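Local coordinates for protein mevalonate diphosphate decarboxylase (Legionella pneumophila, PDB 3LTO) that probably catalyses the ATP-dependent decarboxylation of mevalonate 5-diphosphate to isopentenyl diphosphate, a step of isoprenoid lipid biosynthesis, at residues 121-126 / 131-136; 81-86 / 140-145; 264-269 / 301-306; 233-238 / 277-282. One frame throughout, in Å; residues are numbered along the deposited sequence.

Interaction 1 of 4, residues 121-126 / 131-136; sequences ASIALS and KPLPSI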
loop_
_atom_site.group_PDB
_atom_site.type_symbol
_atom_site.label_atom_id
_atom_site.label_comp_id
_atom_site.label_asym_id
_atom_site.label_seq_id
_atom_site.Cartn_x
_atom_site.Cartn_y
_atom_site.Cartn_z
ATOM N N ALA A 121 -13.605 -18.228 7.079
ATOM C CA ALA A 121 -13.419 -18.842 5.765
ATOM C C ALA A 121 -11.954 -19.208 5.562
ATOM O O ALA A 121 -11.634 -20.243 4.966
ATOM C CB ALA A 121 -13.896 -17.889 4.651
ATOM N N SER A 122 -11.066 -18.355 6.065
ATOM C CA SER A 122 -9.639 -18.595 5.946
ATOM C C SER A 122 -9.280 -19.896 6.642
ATOM O O SER A 122 -8.514 -20.699 6.111
ATOM C CB SER A 122 -8.838 -17.438 6.551
ATOM O OG SER A 122 -8.879 -16.314 5.695
ATOM N N ILE A 123 -9.843 -20.099 7.826
ATOM C CA ILE A 123 -9.585 -21.310 8.590
ATOM C C ILE A 123 -10.188 -22.494 7.850
ATOM O O ILE A 123 -9.484 -23.437 7.481
ATOM C CB ILE A 123 -10.193 -21.201 10.003
ATOM C CG1 ILE A 123 -9.450 -20.114 10.788
ATOM C CG2 ILE A 123 -10.120 -22.546 10.720
ATOM C CD1 ILE A 123 -10.029 -19.831 12.147
ATOM N N ALA A 124 -11.492 -22.425 7.613
ATOM C CA ALA A 124 -12.213 -23.476 6.909
ATOM C C ALA A 124 -11.565 -23.859 5.579
ATOM O O ALA A 124 -11.304 -25.028 5.324
ATOM C CB ALA A 124 -13.644 -23.034 6.666
ATOM N N LEU A 125 -11.306 -22.868 4.735
ATOM C CA LEU A 125 -10.727 -23.119 3.423
ATOM C C LEU A 125 -9.293 -23.628 3.472
ATOM O O LEU A 125 -8.862 -24.382 2.595
ATOM C CB LEU A 125 -10.840 -21.855 2.563
ATOM C CG LEU A 125 -12.307 -21.486 2.300
ATOM C CD1 LEU A 125 -12.417 -20.176 1.523
ATOM C CD2 LEU A 125 -12.965 -22.626 1.529
ATOM N N SER A 126 -8.565 -23.221 4.506
ATOM C CA SER A 126 -7.191 -23.653 4.706
ATOM C C SER A 126 -7.159 -25.167 4.976
ATOM O O SER A 126 -6.408 -25.905 4.339
ATOM C CB SER A 126 -6.584 -22.898 5.892
ATOM O OG SER A 126 -5.231 -23.257 6.094
ATOM N N LYS A 131 -4.048 -25.890 2.269
ATOM C CA LYS A 131 -3.183 -24.758 1.958
ATOM C C LYS A 131 -2.825 -24.100 3.287
ATOM O O LYS A 131 -3.513 -24.296 4.293
ATOM C CB LYS A 131 -3.915 -23.733 1.088
ATOM C CG LYS A 131 -4.555 -24.282 -0.183
ATOM C CD LYS A 131 -3.524 -24.668 -1.228
ATOM C CE LYS A 131 -4.196 -25.052 -2.546
ATOM N NZ LYS A 131 -4.978 -23.925 -3.142
ATOM N N PRO A 132 -1.747 -23.307 3.316
ATOM C CA PRO A 132 -1.374 -22.653 4.572
ATOM C C PRO A 132 -2.374 -21.549 4.887
ATOM O O PRO A 132 -2.974 -20.971 3.979
ATOM C CB PRO A 132 0.012 -22.099 4.266
ATOM C CG PRO A 132 -0.115 -21.714 2.820
ATOM C CD PRO A 132 -0.837 -22.913 2.226
ATOM N N LEU A 133 -2.564 -21.266 6.170
ATOM C CA LEU A 133 -3.480 -20.214 6.580
ATOM C C LEU A 133 -2.823 -18.870 6.259
ATOM O O LEU A 133 -1.639 -18.674 6.520
ATOM C CB LEU A 133 -3.749 -20.306 8.074
ATOM C CG LEU A 133 -4.655 -19.216 8.636
ATOM C CD1 LEU A 133 -6.093 -19.494 8.232
ATOM C CD2 LEU A 133 -4.525 -19.191 10.149
ATOM N N PRO A 134 -3.583 -17.928 5.679
ATOM C CA PRO A 134 -3.008 -16.619 5.346
ATOM C C PRO A 134 -2.646 -15.818 6.599
ATOM O O PRO A 134 -3.307 -15.926 7.637
ATOM C CB PRO A 134 -4.120 -15.939 4.539
ATOM C CG PRO A 134 -4.968 -17.081 4.046
ATOM C CD PRO A 134 -4.976 -18.024 5.210
ATOM N N SER A 135 -1.596 -15.014 6.493
ATOM C CA SER A 135 -1.161 -14.182 7.607
ATOM C C SER A 135 -2.262 -13.184 7.944
ATOM O O SER A 135 -3.240 -13.048 7.209
ATOM C CB SER A 135 0.091 -13.407 7.221
ATOM O OG SER A 135 -0.215 -12.495 6.178
ATOM N N ILE A 136 -2.088 -12.475 9.052
ATOM C CA ILE A 136 -3.060 -11.480 9.469
ATOM C C ILE A 136 -3.185 -10.409 8.389
ATOM O O ILE A 136 -4.290 -10.034 8.003
ATOM C CB ILE A 136 -2.631 -10.795 10.779
ATOM C CG1 ILE A 136 -2.464 -11.836 11.885
ATOM C CG2 ILE A 136 -3.661 -9.732 11.176
ATOM C CD1 ILE A 136 -3.727 -12.589 12.218
#
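Ser126 and Leu133 join the last turns of helix 110-129 to the extended link 131-136, which turns back obliquely past the helix before helix 136-144 begins. The contact thus closes a helix-loop-helix connection in the N-terminal domain of this GHMP-type enzyme. Its tight part begins with a polar grip. The Ser126 hydroxyl, anti to its own backbone nitrogen (chi1 -178°), swings toward the link and donates through OG to Lys131 O at 2.7 Å, from a position tilted 31° off the carbonyl plane. A second, weak bond runs from Lys131 N to Ser126 O at 3.1 Å, so the same serine meets both backbone polar atoms of Lys131. A short hydroxyl suits this place, because it can reach the link while the two segments stay close. One step on, and just as tightly, Leu133 tucks a single methyl against the helix backbone: CD1 lies 3.4 Å from Ser122 O and 3.8 Å from Ser122 CB. The hydroxyl of Ser122 is turned instead to Thr118 O, one turn back in its own helix. Pro134, buried beside Phe87 and Gln139, suits an extended chain that makes no N-H bond at this point, and its CD rests 4.1 Å from Ser122 CB. The outer side is looser. Pro132 is exposed and points away from the helix, and the Lys131 chain leads off so that NZ can bind Phe87 O. Ser135 is the N-cap of helix 136-144, and its N-H bonds to Glu138 OE1. At the margin the side chains of Leu133 and Ile123 touch loosely, CD1 to CG1 4.3 Å.

Interaction 2 of 4, residues 81-86 / 140-145; sequences VRLKEY and AQLSRL. With SO4 (sulfate ion), chain D.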
loop_
_atom_site.group_PDB
_atom_site.type_symbol
_atom_site.label_atom_id
_atom_site.label_comp_id
_atom_site.label_asym_id
_atom_site.label_seq_id
_atom_site.Cartn_x
_atom_site.Cartn_y
_atom_site.Cartn_z
ATOM N N VAL A 81 -17.564 -16.177 -1.722
ATOM C CA VAL A 81 -17.201 -16.684 -3.047
ATOM C C VAL A 81 -15.785 -16.226 -3.361
ATOM O O VAL A 81 -14.935 -17.005 -3.800
ATOM C CB VAL A 81 -18.163 -16.141 -4.136
ATOM C CG1 VAL A 81 -17.635 -16.469 -5.530
ATOM C CG2 VAL A 81 -19.559 -16.742 -3.942
ATOM N N ARG A 82 -15.544 -14.944 -3.113
ATOM C CA ARG A 82 -14.245 -14.337 -3.344
ATOM C C ARG A 82 -13.183 -15.115 -2.577
ATOM O O ARG A 82 -12.119 -15.428 -3.114
ATOM C CB ARG A 82 -14.272 -12.869 -2.880
ATOM C CG ARG A 82 -12.912 -12.177 -2.817
ATOM C CD ARG A 82 -13.043 -10.706 -2.389
ATOM N NE ARG A 82 -13.959 -9.988 -3.269
ATOM C CZ ARG A 82 -15.111 -9.444 -2.886
ATOM N NH1 ARG A 82 -15.505 -9.516 -1.618
ATOM N NH2 ARG A 82 -15.895 -8.864 -3.786
ATOM N N LEU A 83 -13.478 -15.435 -1.323
ATOM C CA LEU A 83 -12.523 -16.165 -0.498
ATOM C C LEU A 83 -12.320 -17.591 -0.999
ATOM O O LEU A 83 -11.201 -18.095 -1.012
ATOM C CB LEU A 83 -12.974 -16.158 0.972
ATOM C CG LEU A 83 -13.035 -14.751 1.585
ATOM C CD1 LEU A 83 -13.549 -14.818 3.014
ATOM C CD2 LEU A 83 -11.652 -14.117 1.550
ATOM N N LYS A 84 -13.398 -18.233 -1.433
ATOM C CA LYS A 84 -13.298 -19.597 -1.932
ATOM C C LYS A 84 -12.456 -19.650 -3.200
ATOM O O LYS A 84 -11.672 -20.580 -3.402
ATOM C CB LYS A 84 -14.689 -20.170 -2.207
ATOM C CG LYS A 84 -15.519 -20.379 -0.959
ATOM C CD LYS A 84 -16.807 -21.122 -1.271
ATOM C CE LYS A 84 -17.699 -20.343 -2.231
ATOM N NZ LYS A 84 -18.998 -21.044 -2.412
ATOM N N GLU A 85 -12.616 -18.647 -4.054
ATOM C CA GLU A 85 -11.848 -18.601 -5.289
ATOM C C GLU A 85 -10.374 -18.360 -4.975
ATOM O O GLU A 85 -9.497 -18.896 -5.646
ATOM C CB GLU A 85 -12.396 -17.504 -6.208
ATOM C CG GLU A 85 -13.881 -17.677 -6.483
ATOM C CD GLU A 85 -14.464 -16.589 -7.354
ATOM O OE1 GLU A 85 -14.074 -15.409 -7.196
ATOM O OE2 GLU A 85 -15.328 -16.920 -8.188
ATOM N N TYR A 86 -10.102 -17.565 -3.945
ATOM C CA TYR A 86 -8.720 -17.289 -3.562
ATOM C C TYR A 86 -8.020 -18.605 -3.199
ATOM O O TYR A 86 -6.847 -18.798 -3.506
ATOM C CB TYR A 86 -8.683 -16.328 -2.368
ATOM C CG TYR A 86 -7.300 -16.092 -1.792
ATOM C CD1 TYR A 86 -6.367 -15.295 -2.454
ATOM C CD2 TYR A 86 -6.927 -16.667 -0.577
ATOM C CE1 TYR A 86 -5.091 -15.072 -1.916
ATOM C CE2 TYR A 86 -5.658 -16.456 -0.029
ATOM C CZ TYR A 86 -4.745 -15.657 -0.703
ATOM O OH TYR A 86 -3.498 -15.442 -0.158
ATOM N N ALA A 140 -6.473 -9.309 6.227
ATOM C CA ALA A 140 -7.016 -7.961 6.275
ATOM C C ALA A 140 -7.200 -7.437 4.862
ATOM O O ALA A 140 -8.229 -6.834 4.558
ATOM C CB ALA A 140 -6.075 -7.034 7.057
ATOM N N GLN A 141 -6.202 -7.676 4.008
ATOM C CA GLN A 141 -6.238 -7.219 2.619
ATOM C C GLN A 141 -7.448 -7.847 1.934
ATOM O O GLN A 141 -8.170 -7.180 1.193
ATOM C CB GLN A 141 -4.945 -7.618 1.873
ATOM C CG GLN A 141 -4.943 -9.069 1.362
ATOM C CD GLN A 141 -3.581 -9.604 0.904
ATOM O OE1 GLN A 141 -3.475 -10.766 0.483
ATOM N NE2 GLN A 141 -2.539 -8.768 0.984
ATOM N N LEU A 142 -7.671 -9.132 2.198
ATOM C CA LEU A 142 -8.795 -9.859 1.613
ATOM C C LEU A 142 -10.111 -9.285 2.130
ATOM O O LEU A 142 -11.006 -8.944 1.350
ATOM C CB LEU A 142 -8.718 -11.348 1.974
ATOM C CG LEU A 142 -7.651 -12.207 1.287
ATOM C CD1 LEU A 142 -7.669 -13.611 1.873
ATOM C CD2 LEU A 142 -7.925 -12.256 -0.214
ATOM N N SER A 143 -10.216 -9.172 3.452
ATOM C CA SER A 143 -11.422 -8.651 4.076
ATOM C C SER A 143 -11.714 -7.259 3.525
ATOM O O SER A 143 -12.864 -6.864 3.366
ATOM C CB SER A 143 -11.235 -8.599 5.597
ATOM O OG SER A 143 -12.477 -8.460 6.261
ATOM N N ARG A 144 -10.650 -6.522 3.234
ATOM C CA ARG A 144 -10.758 -5.171 2.699
ATOM C C ARG A 144 -11.673 -5.111 1.475
ATOM O O ARG A 144 -12.394 -4.134 1.281
ATOM C CB ARG A 144 -9.351 -4.658 2.346
ATOM C CG ARG A 144 -9.263 -3.709 1.150
ATOM C CD ARG A 144 -9.730 -2.324 1.503
ATOM N NE ARG A 144 -9.817 -1.421 0.352
ATOM C CZ ARG A 144 -10.959 -0.925 -0.111
ATOM N NH1 ARG A 144 -12.107 -1.256 0.462
ATOM N NH2 ARG A 144 -10.955 -0.056 -1.110
ATOM N N LEU A 145 -11.656 -6.172 0.673
ATOM C CA LEU A 145 -12.442 -6.241 -0.559
ATOM C C LEU A 145 -13.950 -6.375 -0.402
ATOM O O LEU A 145 -14.702 -6.093 -1.336
ATOM C CB LEU A 145 -11.903 -7.375 -1.433
ATOM C CG LEU A 145 -10.407 -7.194 -1.701
ATOM C CD1 LEU A 145 -9.824 -8.433 -2.332
ATOM C CD2 LEU A 145 -10.216 -5.979 -2.594
HETATM S S SO4 D . -15.857 0.033 0.609
HETATM O O1 SO4 D . -14.405 0.094 0.390
HETATM O O2 SO4 D . -16.195 -1.131 1.442
HETATM O O3 SO4 D . -16.298 1.262 1.291
HETATM O O4 SO4 D . -16.546 -0.074 -0.689
#
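Segments 81-86 and 140-145, on helices 71-87 and 136-144, come nearest at Leu83 and Leu142, whose CA atoms lie 7.6 Å apart, and no hydrogen bond joins them. Leu142 carries the contact. Its CD1 stands over one face of the Tyr86 ring, 4.2 Å from the centroid and 21° off the normal, a CH-pi contact. The same CD1 meets Leu83 CD2 at 4.0 Å, while the second branch, CD2, lies 4.1 Å from Tyr86 CD1; the fork of a leucine suits this place because it spreads over the ring. Leu83 also packs on Ala121 and Leu125, so helices 71-87, 110-129 and 136-144 form one cluster in the N-terminal domain of the GHMP-type fold. At the other end of the contact, Arg82 spends its aliphatic part on Leu145, CD to CB 3.6 Å, and a bend at chi3 (-55°) carries the guanidinium over Leu145 O. That oxygen sits 3.4 Å above the group's plane and is not hydrogen-bonded to it; NH1 binds His79 instead. Arg144 turns toward a sulfate ion, probably from the crystallisation liquor, and NH1 donates to its O1 at 2.7 Å (149°), near the guanidinium plane, while NH2 is held by Asn25 O. Tyr16, Lys20 and Gly148 N also bind the sulfate, consistent with the pocket in which relatives hold the substrate's diphosphate.

Interaction 3 of 4, residues 264-269 / 301-306; sequences LSVIEK and RQFKSD
Two helices of the alpha/beta C-terminal domain, 258-274 and 297-308, meet at the ring of Phe303. With its CG anti to the backbone nitrogen (chi1 -180°), the phenyl reaches out from 297-308 and sets its far end between Val266 and Ile267. CZ comes 3.5 Å from Ile267 CG1, and CE2 lies 3.9 Å from Val266 CG1. Both aliphatic carbons approach the ring obliquely; the Ile267 and Phe303 side chains cross at about a right angle. A long, flat phenylalanine suits this place because the backbones remain well apart, 8.5 Å between the CA atoms of Ile267 and Phe303, and beta-branched partners offer a compact surface close to their own helix. No hydrogen bond crosses the contact. On the outer side of helix 297-308, Ser305 returns its hydroxyl to the preceding turn, OG donating to Arg301 O at 2.7 Å, while Ser305 N reaches that oxygen from the opposite face of the carbonyl plane. Around the inner contact, Phe270 meets Phe303 edge-to-face, and His307 lies against both the phenyl and Val266. Beneath the helix pair runs strand 288-292, where Ile267 rests on Leu290 and Phe303 on Tyr292.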
loop_
_atom_site.group_PDB
_atom_site.type_symbol
_atom_site.label_atom_id
_atom_site.label_comp_id
_atom_site.label_asym_id
_atom_site.label_seq_id
_atom_site.Cartn_x
_atom_site.Cartn_y
_atom_site.Cartn_z
ATOM N N LEU A 264 -25.192 17.033 21.868
ATOM C CA LEU A 264 -23.856 17.456 21.449
ATOM C C LEU A 264 -23.541 18.779 22.154
ATOM O O LEU A 264 -22.440 18.977 22.655
ATOM C CB LEU A 264 -23.784 17.642 19.928
ATOM C CG LEU A 264 -23.878 16.364 19.093
ATOM C CD1 LEU A 264 -23.725 16.694 17.619
ATOM C CD2 LEU A 264 -22.791 15.396 19.539
ATOM N N SER A 265 -24.525 19.672 22.193
ATOM C CA SER A 265 -24.380 20.967 22.851
ATOM C C SER A 265 -24.101 20.758 24.335
ATOM O O SER A 265 -23.289 21.463 24.931
ATOM C CB SER A 265 -25.663 21.785 22.687
ATOM O OG SER A 265 -25.590 23.004 23.402
ATOM N N VAL A 266 -24.777 19.783 24.929
ATOM C CA VAL A 266 -24.575 19.491 26.338
ATOM C C VAL A 266 -23.141 19.024 26.581
ATOM O O VAL A 266 -22.497 19.435 27.544
ATOM C CB VAL A 266 -25.576 18.416 26.827
ATOM C CG1 VAL A 266 -25.133 17.839 28.161
ATOM C CG2 VAL A 266 -26.963 19.038 26.976
ATOM N N ILE A 267 -22.631 18.176 25.699
ATOM C CA ILE A 267 -21.270 17.685 25.853
ATOM C C ILE A 267 -20.270 18.843 25.799
ATOM O O ILE A 267 -19.313 18.874 26.570
ATOM C CB ILE A 267 -20.930 16.630 24.763
ATOM C CG1 ILE A 267 -21.740 15.357 25.016
ATOM C CG2 ILE A 267 -19.448 16.310 24.783
ATOM C CD1 ILE A 267 -21.732 14.372 23.865
ATOM N N GLU A 268 -20.494 19.797 24.899
ATOM C CA GLU A 268 -19.601 20.943 24.781
ATOM C C GLU A 268 -19.607 21.739 26.079
ATOM O O GLU A 268 -18.552 22.068 26.617
ATOM C CB GLU A 268 -20.033 21.854 23.635
ATOM C CG GLU A 268 -19.931 21.245 22.274
ATOM C CD GLU A 268 -20.285 22.232 21.179
ATOM O OE1 GLU A 268 -21.442 22.698 21.140
ATOM O OE2 GLU A 268 -19.401 22.545 20.360
ATOM N N LYS A 269 -20.802 22.051 26.572
ATOM C CA LYS A 269 -20.933 22.804 27.812
ATOM C C LYS A 269 -20.279 22.023 28.946
ATOM O O LYS A 269 -19.635 22.607 29.813
ATOM C CB LYS A 269 -22.410 23.059 28.139
ATOM C CG LYS A 269 -23.108 24.069 27.234
ATOM C CD LYS A 269 -24.599 24.157 27.569
ATOM C CE LYS A 269 -25.341 25.160 26.693
ATOM N NZ LYS A 269 -24.919 26.567 26.960
ATOM N N ARG A 301 -19.274 8.449 34.571
ATOM C CA ARG A 301 -20.465 8.132 35.348
ATOM C C ARG A 301 -21.173 9.431 35.740
ATOM O O ARG A 301 -22.403 9.495 35.779
ATOM C CB ARG A 301 -20.087 7.325 36.596
ATOM C CG ARG A 301 -21.269 6.928 37.473
ATOM C CD ARG A 301 -20.845 6.031 38.645
ATOM N NE ARG A 301 -21.867 5.983 39.694
ATOM C CZ ARG A 301 -23.122 5.575 39.510
ATOM N NH1 ARG A 301 -23.523 5.168 38.313
ATOM N NH2 ARG A 301 -23.986 5.590 40.519
ATOM N N GLN A 302 -20.395 10.471 36.015
ATOM C CA GLN A 302 -20.968 11.762 36.387
ATOM C C GLN A 302 -21.740 12.380 35.214
ATOM O O GLN A 302 -22.810 12.952 35.392
ATOM C CB GLN A 302 -19.858 12.712 36.855
ATOM C CG GLN A 302 -20.325 14.123 37.187
ATOM C CD GLN A 302 -19.183 15.036 37.622
ATOM O OE1 GLN A 302 -19.385 16.231 37.857
ATOM N NE2 GLN A 302 -17.982 14.476 37.737
ATOM N N PHE A 303 -21.197 12.263 34.007
ATOM C CA PHE A 303 -21.872 12.817 32.838
ATOM C C PHE A 303 -23.123 12.003 32.478
ATOM O O PHE A 303 -24.156 12.562 32.116
ATOM C CB PHE A 303 -20.913 12.875 31.643
ATOM C CG PHE A 303 -21.539 13.434 30.404
ATOM C CD1 PHE A 303 -22.187 12.599 29.498
ATOM C CD2 PHE A 303 -21.553 14.806 30.177
ATOM C CE1 PHE A 303 -22.846 13.120 28.383
ATOM C CE2 PHE A 303 -22.212 15.343 29.060
ATOM C CZ PHE A 303 -22.859 14.494 28.164
ATOM N N LYS A 304 -23.026 10.683 32.574
ATOM C CA LYS A 304 -24.157 9.818 32.272
ATOM C C LYS A 304 -25.284 10.125 33.254
ATOM O O LYS A 304 -26.452 10.254 32.870
ATOM C CB LYS A 304 -23.743 8.350 32.403
ATOM C CG LYS A 304 -24.878 7.342 32.251
ATOM C CD LYS A 304 -24.342 5.923 32.340
ATOM C CE LYS A 304 -25.415 4.893 32.024
ATOM N NZ LYS A 304 -24.845 3.517 31.808
ATOM N N SER A 305 -24.919 10.243 34.525
ATOM C CA SER A 305 -25.882 10.532 35.575
ATOM C C SER A 305 -26.536 11.891 35.374
ATOM O O SER A 305 -27.761 12.001 35.341
ATOM C CB SER A 305 -25.197 10.509 36.950
ATOM O OG SER A 305 -24.677 9.223 37.260
ATOM N N ASP A 306 -25.713 12.922 35.223
ATOM C CA ASP A 306 -26.224 14.277 35.077
ATOM C C ASP A 306 -26.829 14.680 33.733
ATOM O O ASP A 306 -27.602 15.639 33.679
ATOM C CB ASP A 306 -25.142 15.302 35.460
ATOM C CG ASP A 306 -24.697 15.179 36.906
ATOM O OD1 ASP A 306 -25.458 14.634 37.732
ATOM O OD2 ASP A 306 -23.582 15.641 37.226
#

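Interaction 4 of 4, residues 233-238 / 277-282; sequences QICWHE and GPVVTM
Trp236 lays the edge of its six-membered ring beside Val280, with CE3 4.0 Å and CZ3 4.1 Å from the valine CB. The two side chains lie next to each other and point the same way, and the valine CB lies near the indole plane, not over a face. Trp236 CG is anti to the backbone nitrogen (chi1 -173°), and the wide ring can thereby also reach Leu264 and Glu268 of helix 258-274. Phe239 meets the indole edge-to-face. One residue earlier in the helix, Cys235 points at the strand: CB sits 3.7 Å from Val280 O and SG 3.9 Å from Val279 CG1. A small, weakly polar side chain suits so close an approach, since the axes of 233-238 and 279-281 pass only 7.1 Å apart and run nearly parallel, at 10°. This is helix-on-sheet packing in the C-terminal domain of the GHMP-type fold, on the outermost strand of its antiparallel sheet. Backbone bonds tie Val279 to Leu291 and Thr281 to His289 of the next strand. The compact valines divide their contacts: Val279 also touches Trp228 and Ile231 of the same helix 228-247, and Val280 packs against Ile267, Val288 and Leu290.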
loop_
_atom_site.group_PDB
_atom_site.type_symbol
_atom_site.label_atom_id
_atom_site.label_comp_id
_atom_site.label_asym_id
_atom_site.label_seq_id
_atom_site.Cartn_x
_atom_site.Cartn_y
_atom_site.Cartn_z
ATOM N N GLN A 233 -11.356 17.967 20.146
ATOM C CA GLN A 233 -11.660 18.991 19.150
ATOM C C GLN A 233 -11.467 18.517 17.711
ATOM O O GLN A 233 -12.328 18.728 16.855
ATOM C CB GLN A 233 -10.805 20.232 19.416
ATOM C CG GLN A 233 -10.927 20.734 20.850
ATOM C CD GLN A 233 -10.025 21.916 21.150
ATOM O OE1 GLN A 233 -8.846 21.917 20.801
ATOM N NE2 GLN A 233 -10.574 22.924 21.820
ATOM N N ILE A 234 -10.339 17.878 17.442
ATOM C CA ILE A 234 -10.067 17.373 16.106
ATOM C C ILE A 234 -11.121 16.344 15.695
ATOM O O ILE A 234 -11.696 16.436 14.611
ATOM C CB ILE A 234 -8.671 16.720 16.035
ATOM C CG1 ILE A 234 -7.595 17.743 16.414
ATOM C CG2 ILE A 234 -8.412 16.192 14.631
ATOM C CD1 ILE A 234 -6.230 17.128 16.622
ATOM N N CYS A 235 -11.380 15.362 16.552
ATOM C CA CYS A 235 -12.372 14.347 16.217
ATOM C C CYS A 235 -13.741 14.975 16.017
ATOM O O CYS A 235 -14.540 14.502 15.204
ATOM C CB CYS A 235 -12.432 13.269 17.305
ATOM S SG CYS A 235 -10.957 12.208 17.367
ATOM N N TRP A 236 -14.003 16.044 16.765
ATOM C CA TRP A 236 -15.268 16.761 16.677
ATOM C C TRP A 236 -15.380 17.352 15.272
ATOM O O TRP A 236 -16.376 17.159 14.569
ATOM C CB TRP A 236 -15.287 17.871 17.735
ATOM C CG TRP A 236 -16.587 18.617 17.908
ATOM C CD1 TRP A 236 -16.945 19.795 17.314
ATOM C CD2 TRP A 236 -17.660 18.275 18.798
ATOM N NE1 TRP A 236 -18.168 20.211 17.783
ATOM C CE2 TRP A 236 -18.629 19.296 18.694
ATOM C CE3 TRP A 236 -17.895 17.203 19.672
ATOM C CZ2 TRP A 236 -19.818 19.280 19.435
ATOM C CZ3 TRP A 236 -19.075 17.186 20.410
ATOM C CH2 TRP A 236 -20.023 18.222 20.286
ATOM N N HIS A 237 -14.335 18.066 14.869
ATOM C CA HIS A 237 -14.288 18.689 13.555
ATOM C C HIS A 237 -14.401 17.636 12.461
ATOM O O HIS A 237 -15.107 17.830 11.472
ATOM C CB HIS A 237 -12.983 19.481 13.404
ATOM C CG HIS A 237 -12.894 20.673 14.308
ATOM N ND1 HIS A 237 -11.699 21.282 14.624
ATOM C CD2 HIS A 237 -13.856 21.372 14.958
ATOM C CE1 HIS A 237 -11.928 22.302 15.433
ATOM N NE2 HIS A 237 -13.229 22.378 15.650
ATOM N N GLU A 238 -13.717 16.514 12.655
ATOM C CA GLU A 238 -13.733 15.428 11.685
ATOM C C GLU A 238 -15.129 14.842 11.400
ATOM O O GLU A 238 -15.545 14.788 10.240
ATOM C CB GLU A 238 -12.767 14.325 12.138
ATOM C CG GLU A 238 -12.821 13.034 11.320
ATOM C CD GLU A 238 -12.141 13.132 9.958
ATOM O OE1 GLU A 238 -11.703 14.234 9.564
ATOM O OE2 GLU A 238 -12.047 12.088 9.279
ATOM N N GLY A 277 -13.329 15.950 29.334
ATOM C CA GLY A 277 -14.514 15.230 28.910
ATOM C C GLY A 277 -14.213 14.082 27.973
ATOM O O GLY A 277 -13.076 13.623 27.880
ATOM N N PRO A 278 -15.226 13.600 27.246
ATOM C CA PRO A 278 -15.028 12.491 26.320
ATOM C C PRO A 278 -14.670 12.904 24.895
ATOM O O PRO A 278 -14.902 14.038 24.474
ATOM C CB PRO A 278 -16.373 11.794 26.365
ATOM C CG PRO A 278 -17.310 12.956 26.389
ATOM C CD PRO A 278 -16.663 13.899 27.398
ATOM N N VAL A 279 -14.086 11.968 24.160
ATOM C CA VAL A 279 -13.777 12.204 22.766
ATOM C C VAL A 279 -15.091 11.753 22.128
ATOM O O VAL A 279 -15.690 10.766 22.571
ATOM C CB VAL A 279 -12.590 11.338 22.308
ATOM C CG1 VAL A 279 -12.571 11.225 20.790
ATOM C CG2 VAL A 279 -11.286 11.961 22.812
ATOM N N VAL A 280 -15.547 12.484 21.116
ATOM C CA VAL A 280 -16.815 12.194 20.466
ATOM C C VAL A 280 -16.716 12.021 18.957
ATOM O O VAL A 280 -15.985 12.748 18.288
ATOM C CB VAL A 280 -17.834 13.328 20.764
ATOM C CG1 VAL A 280 -19.203 12.983 20.191
ATOM C CG2 VAL A 280 -17.915 13.560 22.269
ATOM N N THR A 281 -17.457 11.046 18.434
ATOM C CA THR A 281 -17.489 10.787 17.001
ATOM C C THR A 281 -18.832 10.222 16.616
ATOM O O THR A 281 -19.592 9.755 17.466
ATOM C CB THR A 281 -16.479 9.735 16.539
ATOM O OG1 THR A 281 -15.403 9.641 17.472
ATOM C CG2 THR A 281 -15.939 10.113 15.198
HETATM N N MSE A 282 -19.080 10.250 15.311
HETATM C CA MSE A 282 -20.289 9.735 14.706
HETATM C C MSE A 282 -19.936 9.147 13.345
HETATM O O MSE A 282 -19.050 9.651 12.659
HETATM C CB MSE A 282 -21.301 10.844 14.463
HETATM C CG MSE A 282 -21.804 11.576 15.681
HETATM SE SE MSE A 282 -23.270 12.737 15.157
HETATM C CE MSE A 282 -24.713 11.438 15.210
#

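In the fold
From the N terminus, residues 81-86 open interaction 2. Before its loop closes at 140-145 the chain makes the whole of interaction 1, a short local closure at 121-126 and 131-136, so interaction 1 lies nested within interaction 2. The two touch, Pro134 meeting Tyr86 among others, and bind helices 71-87, 110-129 and 136-144 together. The later pair cross: interaction 4 opens at 233-238, interaction 3 at 264-269, then 277-282 closes interaction 4 and 301-306 closes interaction 3. Trp236 and Ile267 bridge them, joining helices 228-247, 258-274 and 297-308 to the antiparallel sheet. The two pairs lie on opposite sides of the chain's centre, one in each domain.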